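Local structure of Lin2634 protein (Listeria innocua, 3MZO) at residues K139-L143 with E165-I170. The protein is probably a metal-dependent phosphohydrolase of the HD-domain superfamily, related to the 5'-deoxynucleotidase YfbR, and binds calcium ions. Residues are numbered along the deposited sequence.
Sequences KVDLL and EALATI
Two alpha-helices pack nearly antiparallel: the axes of 139-143 and 165-170 approach to 8.8 Å and cross at -149°, with the CA atoms of Lys139 and Ala166 5.2 Å apart. Phi/psi stay near -60/-45 throughout, and Leu143 N hydrogen-bonds to Lys139 O (2.8 Å), as Ile170 N does to Ala166 O (2.9 Å). Glu165 (chi1 t, chi2 m) brings its carboxylate to helix 129-151, where Lys139 NZ donates to both Glu165 OE1 and Glu165 OE2 at 3.1 Å, a bidentate salt bridge; Lys139 reaches it with chi1 and chi2 m, then extended. Ala166, small enough to admit the close approach, sets its CB 3.7 Å from Lys139 O and 4.0 Å from Leu143 CD1. Leu167 CB lies 3.8 Å from the same Leu143 CD1 (chi1 t, chi2 p). Thr169 takes the m rotamer, OG1 lying 2.8 Å from Glu165 O and 2.9 Å from Glu165 OE2, while its CG2 meets Lys139 CG at 4.0 Å. Ile170 (m, t) swings CD1 to 3.8 Å from Val140 CG2, and its CG1 is 3.9 Å from Lys139 CB. Lys139 thus fits as a knob into the hole formed by Glu165, Ala166, Thr169 and Ile170. Such packing joins helices 129-151 and 158-172 of the all-helical HD-domain fold just beyond the calcium ligand Asp138. Helix 31-51 packs on Val140 and, through His34, another calcium ligand, hydrogen-bonds Asp141 OD2; helix 177-191 touches Leu143, Leu167 and Ile170, and helix 201-211 adds to the cover over Leu167.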
# COMPACT_ATOMS: atom_id res chain seq x y z
N LYS B 139 -10.73 -14.24 21.64
CA LYS B 139 -10.81 -15.46 20.83
C LYS B 139 -11.91 -15.40 19.78
O LYS B 139 -11.76 -15.93 18.70
CB LYS B 139 -10.98 -16.71 21.70
CG LYS B 139 -9.81 -17.03 22.61
CD LYS B 139 -8.48 -17.16 21.88
CE LYS B 139 -7.34 -17.42 22.88
NZ LYS B 139 -6.14 -17.79 22.16
N VAL B 140 -13.02 -14.75 20.09
CA VAL B 140 -14.07 -14.57 19.08
C VAL B 140 -13.52 -13.76 17.91
O VAL B 140 -13.84 -14.08 16.76
CB VAL B 140 -15.37 -13.97 19.63
CG1 VAL B 140 -16.26 -13.50 18.49
CG2 VAL B 140 -16.09 -15.00 20.52
N ASP B 141 -12.74 -12.71 18.17
CA ASP B 141 -12.24 -11.89 17.05
C ASP B 141 -11.25 -12.72 16.22
O ASP B 141 -11.26 -12.66 15.00
CB ASP B 141 -11.60 -10.58 17.48
CG ASP B 141 -11.22 -9.69 16.28
OD1 ASP B 141 -12.06 -9.46 15.40
OD2 ASP B 141 -10.05 -9.26 16.18
N LEU B 142 -10.41 -13.48 16.90
CA LEU B 142 -9.45 -14.36 16.24
C LEU B 142 -10.19 -15.40 15.39
O LEU B 142 -9.77 -15.75 14.28
CB LEU B 142 -8.61 -15.03 17.31
CG LEU B 142 -7.27 -15.65 16.97
CD1 LEU B 142 -6.28 -14.64 16.37
CD2 LEU B 142 -6.72 -16.29 18.24
N LEU B 143 -11.30 -15.90 15.91
CA LEU B 143 -12.13 -16.85 15.19
C LEU B 143 -12.73 -16.21 13.93
O LEU B 143 -12.75 -16.83 12.86
CB LEU B 143 -13.24 -17.38 16.12
CG LEU B 143 -14.08 -18.56 15.63
CD1 LEU B 143 -13.41 -19.89 16.01
CD2 LEU B 143 -15.49 -18.49 16.21
N GLU B 165 -8.02 -23.66 17.50
CA GLU B 165 -7.55 -23.28 18.82
C GLU B 165 -8.51 -22.31 19.46
O GLU B 165 -8.81 -22.45 20.65
CB GLU B 165 -6.16 -22.65 18.75
CG GLU B 165 -5.53 -22.26 20.12
CD GLU B 165 -6.06 -20.93 20.75
OE1 GLU B 165 -6.42 -19.96 20.02
OE2 GLU B 165 -6.10 -20.85 22.00
N ALA B 166 -8.97 -21.33 18.69
CA ALA B 166 -9.87 -20.31 19.19
C ALA B 166 -11.19 -20.95 19.62
O ALA B 166 -11.62 -20.75 20.76
CB ALA B 166 -10.07 -19.18 18.13
N LEU B 167 -11.81 -21.76 18.77
CA LEU B 167 -13.04 -22.43 19.17
C LEU B 167 -12.86 -23.37 20.38
O LEU B 167 -13.64 -23.32 21.34
CB LEU B 167 -13.66 -23.17 17.98
CG LEU B 167 -15.12 -23.65 18.16
CD1 LEU B 167 -16.14 -22.51 18.57
CD2 LEU B 167 -15.54 -24.34 16.87
N ALA B 168 -11.81 -24.18 20.36
CA ALA B 168 -11.48 -25.03 21.51
C ALA B 168 -11.46 -24.22 22.80
O ALA B 168 -12.10 -24.59 23.77
CB ALA B 168 -10.12 -25.70 21.29
N THR B 169 -10.75 -23.10 22.79
CA THR B 169 -10.69 -22.24 23.97
C THR B 169 -12.06 -21.66 24.36
O THR B 169 -12.44 -21.73 25.53
CB THR B 169 -9.67 -21.12 23.74
OG1 THR B 169 -8.44 -21.73 23.38
CG2 THR B 169 -9.45 -20.28 24.99
N ILE B 170 -12.81 -21.12 23.41
CA ILE B 170 -14.17 -20.65 23.70
C ILE B 170 -15.00 -21.74 24.43
O ILE B 170 -15.75 -21.45 25.38
CB ILE B 170 -14.88 -20.16 22.39
CG1 ILE B 170 -14.22 -18.88 21.89
CG2 ILE B 170 -16.36 -19.90 22.63
CD1 ILE B 170 -14.61 -18.48 20.48